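Local coordinates for protein DNA polymerase III subunit beta (Helicobacter pylori 26695, PDB 4S3I) that forms a ring-shaped dimeric sliding clamp that tethers DNA polymerases and other proteins to DNA and so confers processivity on replication, at residues A133-I143 with S361-T369; K263-K271 with A324-N332. All coordinates share one frame; numbering follows the deposited sequence.

Contact 1 (A133-I143 with S361-T369); sequences APFLVDAFKKI and SHLNAKIST
Ala365 and Ile367 press against one flank of helix 135-143, and here the packing is close. The methyls of Ala139 and Ala365 meet at 3.7 Å between their CB atoms, residues small enough to let the backbones come near. Beyond them the CG1 arm of Ile367 slants across Ile143, CG1 to CG1 at 3.7 Å, while its CD1 lies over the CA of Ala139 and the aliphatic part of Lys142. A polar cluster closes the flank beside them. Asp138, its CG swung anti to the backbone N (chi1 -172°), offers OD2 to Ala365 N at 2.9 Å through the anti lone pair; Lys142 NZ meets the same oxygen on the syn side, somewhat out of the carboxylate plane, in a salt bridge of 2.8 Å. In this beta sliding clamp the contact crosses a domain boundary, setting a helix of the central domain against the chain that leads into strand 368-371 of the C-terminal domain. The extended Lys142 also donates from NZ to Ala365 O (2.9 Å), and a water accepts from both NZ and Ile367 N. Toward solvent the fit slackens: Leu363, exposed and poorly ordered, comes no closer than 4.2 Å with its CD2 to Pro134 CD, and His362 beside it is also poorly ordered.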
loop_
_atom_site.group_PDB
_atom_site.type_symbol
_atom_site.label_atom_id
_atom_site.label_comp_id
_atom_site.label_asym_id
_atom_site.label_seq_id
_atom_site.Cartn_x
_atom_site.Cartn_y
_atom_site.Cartn_z
ATOM N N ALA A 133 -16.362 -11.725 -25.197
ATOM C CA ALA A 133 -15.747 -10.403 -25.289
ATOM C C ALA A 133 -15.728 -9.775 -23.902
ATOM O O ALA A 133 -16.451 -10.230 -23.015
ATOM C CB ALA A 133 -16.508 -9.530 -26.277
ATOM N N PRO A 134 -14.912 -8.721 -23.704
ATOM C CA PRO A 134 -14.787 -8.201 -22.336
ATOM C C PRO A 134 -15.978 -7.375 -21.861
ATOM O O PRO A 134 -15.920 -6.839 -20.756
ATOM C CB PRO A 134 -13.547 -7.292 -22.411
ATOM C CG PRO A 134 -12.820 -7.710 -23.665
ATOM C CD PRO A 134 -13.891 -8.161 -24.608
ATOM N N PHE A 135 -17.038 -7.269 -22.652
ATOM C CA PHE A 135 -18.109 -6.312 -22.321
ATOM C C PHE A 135 -18.762 -6.474 -20.931
ATOM O O PHE A 135 -19.073 -5.481 -20.270
ATOM C CB PHE A 135 -19.186 -6.273 -23.422
ATOM C CG PHE A 135 -19.811 -7.605 -23.710
ATOM C CD1 PHE A 135 -19.404 -8.347 -24.804
ATOM C CD2 PHE A 135 -20.814 -8.114 -22.892
ATOM C CE1 PHE A 135 -19.974 -9.574 -25.083
ATOM C CE2 PHE A 135 -21.387 -9.346 -23.160
ATOM C CZ PHE A 135 -20.964 -10.078 -24.261
ATOM N N LEU A 136 -18.975 -7.708 -20.484
ATOM C CA LEU A 136 -19.647 -7.906 -19.201
ATOM C C LEU A 136 -18.770 -7.474 -18.026
ATOM O O LEU A 136 -19.232 -6.742 -17.149
ATOM C CB LEU A 136 -20.130 -9.352 -19.040
ATOM C CG LEU A 136 -20.949 -9.649 -17.776
ATOM C CD1 LEU A 136 -22.194 -8.769 -17.712
ATOM C CD2 LEU A 136 -21.348 -11.131 -17.734
ATOM N N VAL A 137 -17.505 -7.889 -18.001
ATOM C CA VAL A 137 -16.663 -7.477 -16.875
ATOM C C VAL A 137 -16.321 -5.986 -16.963
ATOM O O VAL A 137 -16.006 -5.345 -15.957
ATOM C CB VAL A 137 -15.386 -8.331 -16.711
ATOM C CG1 VAL A 137 -15.725 -9.826 -16.757
ATOM C CG2 VAL A 137 -14.334 -7.969 -17.772
ATOM N N ASP A 138 -16.369 -5.445 -18.176
ATOM C CA ASP A 138 -16.176 -4.011 -18.363
ATOM C C ASP A 138 -17.331 -3.274 -17.686
ATOM O O ASP A 138 -17.125 -2.321 -16.945
ATOM C CB ASP A 138 -16.120 -3.683 -19.858
ATOM C CG ASP A 138 -15.723 -2.233 -20.125
ATOM O OD1 ASP A 138 -14.747 -1.761 -19.510
ATOM O OD2 ASP A 138 -16.387 -1.562 -20.947
ATOM N N ALA A 139 -18.551 -3.736 -17.940
ATOM C CA ALA A 139 -19.727 -3.185 -17.281
ATOM C C ALA A 139 -19.614 -3.321 -15.761
ATOM O O ALA A 139 -19.910 -2.385 -15.026
ATOM C CB ALA A 139 -21.007 -3.873 -17.802
ATOM N N PHE A 140 -19.202 -4.497 -15.292
ATOM C CA PHE A 140 -19.070 -4.740 -13.857
ATOM C C PHE A 140 -18.052 -3.774 -13.243
ATOM O O PHE A 140 -18.299 -3.164 -12.204
ATOM C CB PHE A 140 -18.623 -6.193 -13.580
ATOM C CG PHE A 140 -19.706 -7.218 -13.753
ATOM C CD1 PHE A 140 -21.020 -6.841 -13.996
ATOM C CD2 PHE A 140 -19.409 -8.575 -13.647
ATOM C CE1 PHE A 140 -22.021 -7.791 -14.153
ATOM C CE2 PHE A 140 -20.405 -9.536 -13.799
ATOM C CZ PHE A 140 -21.712 -9.142 -14.050
ATOM N N LYS A 141 -16.900 -3.646 -13.882
ATOM C CA LYS A 141 -15.846 -2.804 -13.312
ATOM C C LYS A 141 -16.264 -1.331 -13.312
ATOM O O LYS A 141 -15.902 -0.564 -12.414
ATOM C CB LYS A 141 -14.540 -2.988 -14.089
ATOM C CG LYS A 141 -13.338 -2.317 -13.450
ATOM C CD LYS A 141 -12.218 -2.089 -14.467
ATOM C CE LYS A 141 -11.017 -1.404 -13.814
ATOM N NZ LYS A 141 -10.092 -0.763 -14.800
ATOM N N LYS A 142 -17.047 -0.935 -14.309
ATOM C CA LYS A 142 -17.407 0.473 -14.446
ATOM C C LYS A 142 -18.496 0.862 -13.464
ATOM O O LYS A 142 -18.571 2.001 -13.012
ATOM C CB LYS A 142 -17.819 0.778 -15.891
ATOM C CG LYS A 142 -16.635 0.949 -16.821
ATOM C CD LYS A 142 -17.064 1.078 -18.294
ATOM C CE LYS A 142 -15.859 1.372 -19.200
ATOM N NZ LYS A 142 -16.233 1.199 -20.636
ATOM N N ILE A 143 -19.323 -0.103 -13.105
ATOM C CA ILE A 143 -20.494 0.178 -12.279
ATOM C C ILE A 143 -20.224 -0.065 -10.796
ATOM O O ILE A 143 -20.830 0.565 -9.925
ATOM C CB ILE A 143 -21.690 -0.660 -12.788
ATOM C CG1 ILE A 143 -22.084 -0.173 -14.183
ATOM C CG2 ILE A 143 -22.893 -0.615 -11.848
ATOM C CD1 ILE A 143 -23.270 -0.915 -14.789
ATOM N N SER A 361 -21.233 -0.744 -30.144
ATOM C CA SER A 361 -19.895 -1.204 -29.773
ATOM C C SER A 361 -19.868 -2.695 -29.438
ATOM O O SER A 361 -20.785 -3.215 -28.792
ATOM C CB SER A 361 -19.351 -0.397 -28.594
ATOM O OG SER A 361 -20.029 -0.721 -27.394
ATOM N N HIS A 362 -18.799 -3.365 -29.862
ATOM C CA HIS A 362 -18.660 -4.810 -29.703
ATOM C C HIS A 362 -18.027 -5.214 -28.370
ATOM O O HIS A 362 -18.603 -5.985 -27.596
ATOM C CB HIS A 362 -17.800 -5.368 -30.842
ATOM C CG HIS A 362 -18.583 -6.063 -31.911
ATOM N ND1 HIS A 362 -19.866 -6.524 -31.713
ATOM C CD2 HIS A 362 -18.262 -6.380 -33.188
ATOM C CE1 HIS A 362 -20.304 -7.094 -32.822
ATOM N NE2 HIS A 362 -19.348 -7.020 -33.733
ATOM N N LEU A 363 -16.838 -4.679 -28.119
ATOM C CA LEU A 363 -15.935 -5.185 -27.088
ATOM C C LEU A 363 -16.182 -4.605 -25.704
ATOM O O LEU A 363 -15.792 -5.192 -24.688
ATOM C CB LEU A 363 -14.504 -4.891 -27.516
ATOM C CG LEU A 363 -14.201 -5.533 -28.865
ATOM C CD1 LEU A 363 -13.240 -4.698 -29.701
ATOM C CD2 LEU A 363 -13.669 -6.934 -28.648
ATOM N N ASN A 364 -16.855 -3.463 -25.675
ATOM C CA ASN A 364 -16.914 -2.615 -24.491
ATOM C C ASN A 364 -18.344 -2.309 -24.068
ATOM O O ASN A 364 -19.265 -2.317 -24.883
ATOM C CB ASN A 364 -16.205 -1.303 -24.809
ATOM C CG ASN A 364 -16.668 -0.714 -26.146
ATOM O OD1 ASN A 364 -16.449 -1.311 -27.211
ATOM N ND2 ASN A 364 -17.320 0.451 -26.096
ATOM N N ALA A 365 -18.529 -2.022 -22.787
ATOM C CA ALA A 365 -19.820 -1.552 -22.313
ATOM C C ALA A 365 -19.772 -0.026 -22.289
ATOM O O ALA A 365 -18.740 0.546 -21.934
ATOM C CB ALA A 365 -20.093 -2.080 -20.930
ATOM N N LYS A 366 -20.879 0.635 -22.623
ATOM C CA LYS A 366 -20.962 2.086 -22.429
ATOM C C LYS A 366 -21.899 2.408 -21.282
ATOM O O LYS A 366 -23.106 2.185 -21.363
ATOM C CB LYS A 366 -21.402 2.798 -23.706
ATOM C CG LYS A 366 -20.553 2.455 -24.920
ATOM C CD LYS A 366 -20.888 3.373 -26.082
ATOM C CE LYS A 366 -20.146 2.962 -27.342
ATOM N NZ LYS A 366 -20.613 3.810 -28.486
ATOM N N ILE A 367 -21.321 2.932 -20.212
ATOM C CA ILE A 367 -22.040 3.178 -18.972
ATOM C C ILE A 367 -22.493 4.636 -18.945
ATOM O O ILE A 367 -21.739 5.528 -19.337
ATOM C CB ILE A 367 -21.128 2.899 -17.736
ATOM C CG1 ILE A 367 -21.158 1.415 -17.348
ATOM C CG2 ILE A 367 -21.585 3.702 -16.524
ATOM C CD1 ILE A 367 -20.870 0.447 -18.465
ATOM N N SER A 368 -23.724 4.866 -18.496
ATOM C CA SER A 368 -24.258 6.206 -18.305
ATOM C C SER A 368 -24.530 6.328 -16.827
ATOM O O SER A 368 -24.914 5.341 -16.192
ATOM C CB SER A 368 -25.575 6.374 -19.088
ATOM O OG SER A 368 -25.366 6.192 -20.473
ATOM N N THR A 369 -24.334 7.518 -16.266
ATOM C CA THR A 369 -24.630 7.722 -14.858
ATOM C C THR A 369 -25.619 8.867 -14.653
ATOM O O THR A 369 -25.432 9.980 -15.174
ATOM C CB THR A 369 -23.358 7.997 -14.034
ATOM O OG1 THR A 369 -22.411 6.931 -14.210
ATOM C CG2 THR A 369 -23.712 8.125 -12.552
HETATM O O HOH W 1 -18.348 3.495 -20.523
#

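Contact 2 (K263-K271 with A324-N332); sequences KEEFKESIK and AKFFLEALN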
loop_
_atom_site.group_PDB
_atom_site.type_symbol
_atom_site.label_atom_id
_atom_site.label_comp_id
_atom_site.label_asym_id
_atom_site.label_seq_id
_atom_site.Cartn_x
_atom_site.Cartn_y
_atom_site.Cartn_z
ATOM N N LYS A 263 -13.528 15.425 -21.232
ATOM C CA LYS A 263 -13.496 14.538 -20.068
ATOM C C LYS A 263 -12.311 14.834 -19.143
ATOM O O LYS A 263 -12.505 15.079 -17.952
ATOM C CB LYS A 263 -13.487 13.055 -20.488
ATOM C CG LYS A 263 -13.577 12.087 -19.292
ATOM C CD LYS A 263 -13.472 10.585 -19.713
ATOM C CE LYS A 263 -12.098 10.214 -20.267
ATOM N NZ LYS A 263 -12.077 8.803 -20.844
ATOM N N GLU A 264 -11.098 14.815 -19.693
ATOM C CA GLU A 264 -9.895 14.968 -18.879
ATOM C C GLU A 264 -9.778 16.374 -18.289
ATOM O O GLU A 264 -9.324 16.537 -17.151
ATOM C CB GLU A 264 -8.631 14.601 -19.675
ATOM C CG GLU A 264 -8.488 13.111 -19.989
ATOM C CD GLU A 264 -8.580 12.204 -18.750
ATOM O OE1 GLU A 264 -7.994 12.532 -17.695
ATOM O OE2 GLU A 264 -9.237 11.142 -18.828
ATOM N N GLU A 265 -10.199 17.390 -19.043
ATOM C CA GLU A 265 -10.223 18.743 -18.484
ATOM C C GLU A 265 -11.170 18.848 -17.299
ATOM O O GLU A 265 -10.851 19.481 -16.287
ATOM C CB GLU A 265 -10.615 19.783 -19.535
ATOM C CG GLU A 265 -9.494 20.160 -20.485
ATOM C CD GLU A 265 -9.863 21.368 -21.343
ATOM O OE1 GLU A 265 -11.042 21.464 -21.761
ATOM O OE2 GLU A 265 -8.974 22.217 -21.583
ATOM N N PHE A 266 -12.342 18.253 -17.428
ATOM C CA PHE A 266 -13.268 18.228 -16.302
ATOM C C PHE A 266 -12.731 17.440 -15.092
ATOM O O PHE A 266 -12.881 17.896 -13.961
ATOM C CB PHE A 266 -14.667 17.736 -16.736
ATOM C CG PHE A 266 -15.574 18.859 -17.165
ATOM C CD1 PHE A 266 -15.280 19.605 -18.305
ATOM C CD2 PHE A 266 -16.670 19.209 -16.398
ATOM C CE1 PHE A 266 -16.103 20.690 -18.688
ATOM C CE2 PHE A 266 -17.496 20.276 -16.773
ATOM C CZ PHE A 266 -17.205 21.020 -17.919
ATOM N N LYS A 267 -12.132 16.269 -15.328
ATOM C CA LYS A 267 -11.529 15.498 -14.239
ATOM C C LYS A 267 -10.500 16.362 -13.516
ATOM O O LYS A 267 -10.489 16.441 -12.300
ATOM C CB LYS A 267 -10.827 14.230 -14.756
ATOM C CG LYS A 267 -11.727 13.045 -15.129
ATOM C CD LYS A 267 -10.834 11.877 -15.605
ATOM C CE LYS A 267 -11.645 10.650 -16.005
ATOM N NZ LYS A 267 -10.738 9.537 -16.441
ATOM N N GLU A 268 -9.641 17.011 -14.293
ATOM C CA GLU A 268 -8.531 17.774 -13.734
ATOM C C GLU A 268 -9.060 18.965 -12.921
ATOM O O GLU A 268 -8.574 19.264 -11.826
ATOM C CB GLU A 268 -7.613 18.226 -14.872
ATOM C CG GLU A 268 -6.317 18.852 -14.448
ATOM C CD GLU A 268 -5.515 19.367 -15.644
ATOM O OE1 GLU A 268 -4.424 19.944 -15.427
ATOM O OE2 GLU A 268 -5.982 19.197 -16.797
ATOM N N SER A 269 -10.095 19.613 -13.441
ATOM C CA SER A 269 -10.658 20.797 -12.801
ATOM C C SER A 269 -11.403 20.436 -11.518
ATOM O O SER A 269 -11.294 21.137 -10.507
ATOM C CB SER A 269 -11.579 21.530 -13.784
ATOM O OG SER A 269 -10.829 22.045 -14.871
ATOM N N ILE A 270 -12.152 19.338 -11.570
ATOM C CA ILE A 270 -12.903 18.852 -10.415
ATOM C C ILE A 270 -11.989 18.380 -9.279
ATOM O O ILE A 270 -12.223 18.705 -8.106
ATOM C CB ILE A 270 -13.874 17.744 -10.838
ATOM C CG1 ILE A 270 -14.999 18.370 -11.665
ATOM C CG2 ILE A 270 -14.440 17.017 -9.621
ATOM C CD1 ILE A 270 -15.777 17.374 -12.484
ATOM N N LYS A 271 -10.947 17.626 -9.619
ATOM C CA LYS A 271 -9.955 17.233 -8.616
ATOM C C LYS A 271 -9.348 18.458 -7.961
ATOM O O LYS A 271 -9.136 18.498 -6.746
ATOM C CB LYS A 271 -8.850 16.382 -9.243
ATOM C CG LYS A 271 -9.310 15.005 -9.665
ATOM C CD LYS A 271 -8.212 14.254 -10.412
ATOM C CE LYS A 271 -8.690 12.859 -10.809
ATOM N NZ LYS A 271 -7.783 12.182 -11.793
ATOM N N ALA A 324 -18.464 16.114 -6.103
ATOM C CA ALA A 324 -17.217 16.009 -6.858
ATOM C C ALA A 324 -16.848 14.550 -7.114
ATOM O O ALA A 324 -16.573 14.147 -8.253
ATOM C CB ALA A 324 -16.092 16.739 -6.115
ATOM N N LYS A 325 -16.839 13.756 -6.049
ATOM C CA LYS A 325 -16.531 12.331 -6.172
ATOM C C LYS A 325 -17.471 11.617 -7.139
ATOM O O LYS A 325 -17.028 10.814 -7.956
ATOM C CB LYS A 325 -16.582 11.657 -4.795
ATOM C CG LYS A 325 -16.530 10.127 -4.839
ATOM C CD LYS A 325 -16.971 9.554 -3.484
ATOM C CE LYS A 325 -16.830 8.042 -3.424
ATOM N NZ LYS A 325 -17.440 7.500 -2.172
ATOM N N PHE A 326 -18.767 11.898 -7.070
ATOM C CA PHE A 326 -19.693 11.201 -7.981
ATOM C C PHE A 326 -19.396 11.593 -9.422
ATOM O O PHE A 326 -19.356 10.748 -10.324
ATOM C CB PHE A 326 -21.159 11.515 -7.673
ATOM C CG PHE A 326 -21.622 11.056 -6.313
ATOM C CD1 PHE A 326 -20.809 10.272 -5.501
ATOM C CD2 PHE A 326 -22.878 11.415 -5.851
ATOM C CE1 PHE A 326 -21.244 9.860 -4.246
ATOM C CE2 PHE A 326 -23.322 11.004 -4.601
ATOM C CZ PHE A 326 -22.505 10.228 -3.799
ATOM N N PHE A 327 -19.188 12.884 -9.640
ATOM C CA PHE A 327 -18.943 13.374 -10.986
ATOM C C PHE A 327 -17.679 12.720 -11.522
ATOM O O PHE A 327 -17.633 12.256 -12.662
ATOM C CB PHE A 327 -18.788 14.900 -10.962
ATOM C CG PHE A 327 -19.177 15.576 -12.253
ATOM C CD1 PHE A 327 -18.349 15.508 -13.368
ATOM C CD2 PHE A 327 -20.377 16.286 -12.347
ATOM C CE1 PHE A 327 -18.697 16.152 -14.581
ATOM C CE2 PHE A 327 -20.745 16.925 -13.543
ATOM C CZ PHE A 327 -19.895 16.856 -14.668
ATOM N N LEU A 328 -16.639 12.679 -10.695
ATOM C CA LEU A 328 -15.383 12.074 -11.129
ATOM C C LEU A 328 -15.578 10.602 -11.452
ATOM O O LEU A 328 -15.085 10.105 -12.469
ATOM C CB LEU A 328 -14.292 12.229 -10.063
ATOM C CG LEU A 328 -13.645 13.594 -9.972
ATOM C CD1 LEU A 328 -12.667 13.655 -8.793
ATOM C CD2 LEU A 328 -12.936 13.918 -11.285
ATOM N N GLU A 329 -16.298 9.895 -10.587
ATOM C CA GLU A 329 -16.500 8.477 -10.838
ATOM C C GLU A 329 -17.300 8.253 -12.119
ATOM O O GLU A 329 -17.019 7.331 -12.870
ATOM C CB GLU A 329 -17.120 7.775 -9.615
ATOM C CG GLU A 329 -16.156 7.780 -8.420
ATOM C CD GLU A 329 -16.615 6.906 -7.251
ATOM O OE1 GLU A 329 -15.739 6.419 -6.512
ATOM O OE2 GLU A 329 -17.835 6.722 -7.059
ATOM N N ALA A 330 -18.273 9.118 -12.386
ATOM C CA ALA A 330 -19.041 8.987 -13.634
ATOM C C ALA A 330 -18.134 9.171 -14.852
ATOM O O ALA A 330 -18.288 8.486 -15.865
ATOM C CB ALA A 330 -20.201 9.966 -13.659
ATOM N N LEU A 331 -17.158 10.071 -14.743
ATOM C CA LEU A 331 -16.243 10.304 -15.859
ATOM C C LEU A 331 -15.267 9.129 -16.009
ATOM O O LEU A 331 -14.938 8.712 -17.124
ATOM C CB LEU A 331 -15.477 11.619 -15.666
ATOM C CG LEU A 331 -16.308 12.909 -15.686
ATOM C CD1 LEU A 331 -15.390 14.101 -15.516
ATOM C CD2 LEU A 331 -17.149 13.040 -16.987
ATOM N N ASN A 332 -14.788 8.604 -14.879
ATOM C CA ASN A 332 -13.905 7.429 -14.900
ATOM C C ASN A 332 -14.526 6.238 -15.641
ATOM O O ASN A 332 -13.828 5.425 -16.241
ATOM C CB ASN A 332 -13.525 7.003 -13.469
ATOM C CG ASN A 332 -12.703 8.044 -12.740
ATOM O OD1 ASN A 332 -12.068 8.902 -13.359
ATOM N ND2 ASN A 332 -12.700 7.966 -11.402
HETATM O O HOH W 2 -12.165 7.941 -17.993
#
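Ile270 carries its CG1 arm anti to the carbonyl carbon (chi1 -70°), beside the backbone N, and the near-anti second torsion then takes CD1 to the Phe327 ring, while CG2 faces Leu328; Phe327, with CG roughly anti to its own backbone N (chi1 -153°), brings the ring to meet it. Ile270 CD1 then lies 3.3 Å from Phe327 CD1, a tight apolar contact in which the two side chains cross at about a right angle. On the other branch, CG2 packs at 3.5 Å on Leu328 CG and also reaches the methyl of Ala324, whose small side chain suits a place beside a beta-branched neighbour. Leu331 fills the next position, its CD1 touching Phe266 CB and lying in the plane of the Phe327 ring at its edge. Phe266 CD2 approaches Phe327 CE1 at 4.1 Å, and its ring also makes edge-to-face contacts with Phe291 and Phe339. Segments 263-271 and 324-332 run nearly antiparallel (155°), their axes approaching to 10.0 Å, side by side in the C-terminal domain of the clamp.

Lysines border this apolar seam with their methylenes. Lys271 CG rests on Leu328 CD1, and its exposed chain carries the charge outward. Lys267 CG packs at 3.8 Å on Leu331 CD1, and the chain runs on to the Asn332 side chain, its CE 3.2 Å from OD1. Lys267 NZ forms a salt bridge with Glu264 OE2 at 3.2 Å. Lys263 bends at chi3 and donates from NZ to the backbone oxygens of Thr336 and Leu334. A water accepts from Lys263 NZ and Lys267 NZ and lies within bonding distance of Leu331 O. The chemistry thus implies an association held mainly by hydrophobic burial, with the charged ends at its margin, where Glu264, backbone carbonyls and water probably offset the ammonium charge.

In the fold
Contact 1 and contact 2 have centres 19 Å apart and meet directly where Thr369 CB packs on Ala330 CB. Along the chain, 263-271 and 324-332 both fall between 133-143 and 361-369, so the pairing of two C-terminal-domain helices is nested inside the loop closed by the interdomain contact. A shared eight-stranded antiparallel sheet connects them: strand 368-371, entered from contact 1, lies between strand 179-185 of the central domain and strand 350-354, on which Phe327 and Leu331 of contact 2 pack. This continuous sheet spans the domain boundary, with helices packed against it on both sides of that boundary, as in the ring of sliding clamps.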